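Local coordinates for Dbv8 protein (Nonomuraea, PDB 4MFZ) that probably transfers a long aliphatic acyl chain from acyl-CoA to an amino group of a glycopeptide antibiotic, as a GNAT-family N-acyltransferase, at residues Leu196-Tyr201 with His216-Gly221. Residues are numbered along the deposited sequence; the frame is centred on the assembly and turned at random.
Sequences LGRLQY and HIPEVG. With MFK (decanoyl-CoA), chain B.
The guanidinium of R198 has V220 O and G221 CA over one face, V220 O 3.6 Å above its plane and off-centre, while P218 O sits at the edge, near that plane. I217 CG2 approaches obliquely, 3.7 Å from R198 NH1. Both terminal nitrogens grip the same carbonyl end-on through bent bonds: R198 NH1 reaches P218 O at 2.7 Å and R198 NH2 at 2.8 Å, the latter in the carbonyl plane. CG of R198 lies anti to the backbone N (chi1 -174°), and a bend at chi2 (66°) carries the group past the P218 ring, the two running in opposing senses. R198 NH2 also bonds G222 O and, weakly, a water within hydrogen-bonding distance of E219 O and OAO of decanoyl-CoA. P218 CG packs 3.9 Å from CD of the Q200 amide, whose NE2 is held by Q162. Behind this, Q200 and H216 form an antiparallel hydrogen-bonded pair, H216 N to Q200 O at 2.9 Å, where strand 211-216 ends. Beyond the pair the chain turns its polar backbone to the ligand: I217 N donates to the thioester carbonyl OAL at 2.8 Å, and I217 O accepts from the pantetheine NAF. R198 thus lines the pocket, its NH2 3.6 Å from methyl CAS, and its charge probably polarises P218 O, fixing the loop beside I217, consistent with the GNAT fold, where acyl-CoA binds at the splay between parallel strands, here 211-216 and 251-256.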
loop_
_atom_site.group_PDB
_atom_site.type_symbol
_atom_site.label_atom_id
_atom_site.label_comp_id
_atom_site.label_asym_id
_atom_site.label_seq_id
_atom_site.Cartn_x
_atom_site.Cartn_y
_atom_site.Cartn_z
ATOM N N LEU A 196 -6.881 -11.042 -3.931
ATOM C CA LEU A 196 -7.533 -12.226 -4.457
ATOM C C LEU A 196 -7.461 -12.141 -5.975
ATOM O O LEU A 196 -8.197 -11.385 -6.593
ATOM C CB LEU A 196 -8.996 -12.363 -3.957
ATOM C CG LEU A 196 -9.413 -12.211 -2.483
ATOM C CD1 LEU A 196 -10.941 -12.227 -2.306
ATOM C CD2 LEU A 196 -8.750 -13.265 -1.600
ATOM N N GLY A 197 -6.556 -12.907 -6.564
ATOM C CA GLY A 197 -6.304 -12.825 -8.004
ATOM C C GLY A 197 -5.752 -11.455 -8.332
ATOM O O GLY A 197 -4.754 -11.038 -7.730
ATOM N N ARG A 198 -6.434 -10.716 -9.209
ATOM C CA ARG A 198 -5.934 -9.416 -9.676
ATOM C C ARG A 198 -6.198 -8.237 -8.731
ATOM O O ARG A 198 -5.592 -7.184 -8.906
ATOM C CB ARG A 198 -6.514 -9.085 -11.052
ATOM C CG ARG A 198 -5.977 -7.820 -11.760
ATOM C CD ARG A 198 -4.486 -7.903 -12.152
ATOM N NE ARG A 198 -3.936 -6.659 -12.741
ATOM C CZ ARG A 198 -3.734 -5.527 -12.054
ATOM N NH1 ARG A 198 -4.015 -5.473 -10.749
ATOM N NH2 ARG A 198 -3.210 -4.452 -12.647
ATOM N N LEU A 199 -7.130 -8.388 -7.792
ATOM C CA LEU A 199 -7.603 -7.233 -7.031
ATOM C C LEU A 199 -7.293 -7.373 -5.555
ATOM O O LEU A 199 -7.165 -8.500 -5.056
ATOM C CB LEU A 199 -9.132 -7.045 -7.226
ATOM C CG LEU A 199 -9.709 -6.975 -8.646
ATOM C CD1 LEU A 199 -11.206 -6.644 -8.609
ATOM C CD2 LEU A 199 -9.030 -5.945 -9.525
ATOM N N GLN A 200 -7.200 -6.232 -4.868
ATOM C CA GLN A 200 -6.976 -6.190 -3.407
ATOM C C GLN A 200 -8.211 -5.632 -2.662
ATOM O O GLN A 200 -8.918 -4.764 -3.162
ATOM C CB GLN A 200 -5.767 -5.314 -3.045
ATOM C CG GLN A 200 -4.372 -5.876 -3.354
ATOM C CD GLN A 200 -3.280 -4.820 -3.184
ATOM O OE1 GLN A 200 -3.538 -3.623 -3.312
ATOM N NE2 GLN A 200 -2.054 -5.257 -2.923
ATOM N N TYR A 201 -8.469 -6.139 -1.469
ATOM C CA TYR A 201 -9.639 -5.714 -0.721
ATOM C C TYR A 201 -9.174 -5.429 0.690
ATOM O O TYR A 201 -8.467 -6.256 1.270
ATOM C CB TYR A 201 -10.675 -6.838 -0.670
ATOM C CG TYR A 201 -11.115 -7.307 -2.027
ATOM C CD1 TYR A 201 -10.431 -8.342 -2.685
ATOM C CD2 TYR A 201 -12.207 -6.706 -2.670
ATOM C CE1 TYR A 201 -10.823 -8.754 -3.959
ATOM C CE2 TYR A 201 -12.612 -7.125 -3.935
ATOM C CZ TYR A 201 -11.923 -8.146 -4.570
ATOM O OH TYR A 201 -12.337 -8.538 -5.826
ATOM N N HIS A 216 -8.976 -2.034 -4.258
ATOM C CA HIS A 216 -7.789 -1.393 -4.849
ATOM C C HIS A 216 -7.225 -2.222 -5.989
ATOM O O HIS A 216 -7.161 -3.468 -5.901
ATOM C CB HIS A 216 -6.716 -1.136 -3.794
ATOM C CG HIS A 216 -7.158 -0.177 -2.706
ATOM N ND1 HIS A 216 -6.667 1.078 -2.593
ATOM C CD2 HIS A 216 -8.126 -0.310 -1.692
ATOM C CE1 HIS A 216 -7.258 1.708 -1.542
ATOM N NE2 HIS A 216 -8.159 0.857 -0.997
ATOM N N ILE A 217 -6.834 -1.548 -7.070
ATOM C CA ILE A 217 -6.223 -2.220 -8.233
ATOM C C ILE A 217 -4.708 -2.021 -8.204
ATOM O O ILE A 217 -4.224 -0.908 -8.448
ATOM C CB ILE A 217 -6.805 -1.754 -9.582
ATOM C CG1 ILE A 217 -8.317 -2.038 -9.625
ATOM C CG2 ILE A 217 -6.091 -2.449 -10.741
ATOM C CD1 ILE A 217 -9.050 -1.361 -10.760
ATOM N N PRO A 218 -3.956 -3.082 -7.863
ATOM C CA PRO A 218 -2.519 -2.833 -7.804
ATOM C C PRO A 218 -1.966 -2.777 -9.204
ATOM O O PRO A 218 -2.649 -3.162 -10.179
ATOM C CB PRO A 218 -1.950 -4.027 -7.020
ATOM C CG PRO A 218 -3.012 -5.078 -7.051
ATOM C CD PRO A 218 -4.319 -4.462 -7.511
ATOM N N GLU A 219 -0.757 -2.231 -9.295
ATOM C CA GLU A 219 -0.074 -2.065 -10.563
ATOM C C GLU A 219 0.413 -3.369 -11.157
ATOM O O GLU A 219 0.308 -3.553 -12.363
ATOM C CB GLU A 219 1.117 -1.153 -10.388
ATOM C CG GLU A 219 1.909 -1.033 -11.660
ATOM C CD GLU A 219 2.180 0.401 -11.961
ATOM O OE1 GLU A 219 2.578 1.117 -11.010
ATOM O OE2 GLU A 219 1.969 0.797 -13.127
ATOM N N VAL A 220 0.960 -4.244 -10.306
ATOM C CA VAL A 220 1.511 -5.540 -10.728
ATOM C C VAL A 220 0.334 -6.474 -11.080
ATOM O O VAL A 220 -0.595 -6.642 -10.280
ATOM C CB VAL A 220 2.404 -6.184 -9.612
ATOM C CG1 VAL A 220 2.781 -7.629 -9.950
ATOM C CG2 VAL A 220 3.694 -5.390 -9.421
ATOM N N GLY A 221 0.367 -7.053 -12.272
ATOM C CA GLY A 221 -0.635 -8.018 -12.666
ATOM C C GLY A 221 -1.148 -7.862 -14.083
ATOM O O GLY A 221 -1.933 -8.673 -14.531
HETATM C CCG MFK B . -12.490 -0.457 -14.013
HETATM C CCF MFK B . -13.596 -0.759 -13.003
HETATM C CCE MFK B . -13.058 -0.573 -11.601
HETATM C CCD MFK B . -13.103 0.898 -11.266
HETATM C CCC MFK B . -13.113 1.036 -9.757
HETATM C CCB MFK B . -11.860 1.739 -9.295
HETATM C CCA MFK B . -12.081 2.163 -7.854
HETATM C CBZ MFK B . -11.106 1.388 -6.982
HETATM C CAK MFK B . -10.078 2.341 -6.403
HETATM C CAJ MFK B . -8.679 1.970 -6.915
HETATM O OAL MFK B . -8.350 0.800 -7.135
HETATM S SAI MFK B . -7.622 3.353 -7.116
HETATM C CAH MFK B . -6.096 2.593 -7.817
HETATM C CAG MFK B . -6.267 2.175 -9.281
HETATM N NAF MFK B . -5.016 1.506 -9.677
HETATM C CAE MFK B . -4.235 1.944 -10.681
HETATM O OAM MFK B . -4.505 2.907 -11.395
HETATM C CAD MFK B . -2.960 1.108 -10.921
HETATM C CAC MFK B . -2.280 1.550 -12.232
HETATM N NAB MFK B . -3.210 1.429 -13.373
HETATM C CAA MFK B . -3.143 0.336 -14.148
HETATM O OAO MFK B . -2.336 -0.583 -13.943
HETATM C CAN MFK B . -4.098 0.285 -15.349
HETATM O OAU MFK B . -4.693 1.580 -15.592
HETATM C CAP MFK B . -5.185 -0.805 -15.221
HETATM C CAR MFK B . -5.993 -0.574 -13.953
HETATM C CAS MFK B . -4.606 -2.215 -15.165
HETATM C CAQ MFK B . -6.117 -0.714 -16.426
HETATM O OAT MFK B . -5.340 -0.914 -17.587
HETATM P PAV MFK B . -5.937 -1.586 -18.925
HETATM O OAX MFK B . -6.607 -2.862 -18.625
HETATM O OAW MFK B . -4.861 -1.565 -19.959
HETATM O OAY MFK B . -7.039 -0.454 -19.233
HETATM P PAZ MFK B . -7.776 -0.160 -20.628
HETATM O OBA MFK B . -9.019 0.737 -20.254
HETATM O OBB MFK B . -8.194 -1.374 -21.360
HETATM O "O5'" MFK B . -6.829 0.889 -21.399
HETATM C "C5'" MFK B . -7.147 1.452 -22.651
HETATM C "C4'" MFK B . -5.955 2.314 -23.081
HETATM O "O4'" MFK B . -5.324 3.094 -21.992
HETATM C "C3'" MFK B . -4.829 1.460 -23.614
HETATM O "O3'" MFK B . -4.140 2.233 -24.596
HETATM P PBV MFK B . -3.744 1.528 -26.002
HETATM O OBW MFK B . -2.552 0.576 -25.573
HETATM O OBY MFK B . -3.197 2.758 -26.912
HETATM O OBX MFK B . -4.775 0.697 -26.619
HETATM C "C2'" MFK B . -3.976 1.269 -22.357
HETATM O "O2'" MFK B . -2.643 0.877 -22.625
HETATM C "C1'" MFK B . -3.976 2.648 -21.770
HETATM N N9 MFK B . -3.690 2.613 -20.311
HETATM C C8 MFK B . -4.532 2.227 -19.345
HETATM N N7 MFK B . -3.895 2.355 -18.173
HETATM C C5 MFK B . -2.680 2.874 -18.412
HETATM C C4 MFK B . -2.566 3.025 -19.736
HETATM N N3 MFK B . -1.459 3.566 -20.266
HETATM C C2 MFK B . -0.242 3.920 -19.490
HETATM N N1 MFK B . -0.491 3.700 -18.051
HETATM C C6 MFK B . -1.657 3.214 -17.602
HETATM N N6 MFK B . -1.825 3.046 -16.292
HETATM O O HOH W 1 -1.315 -2.919 -14.556
#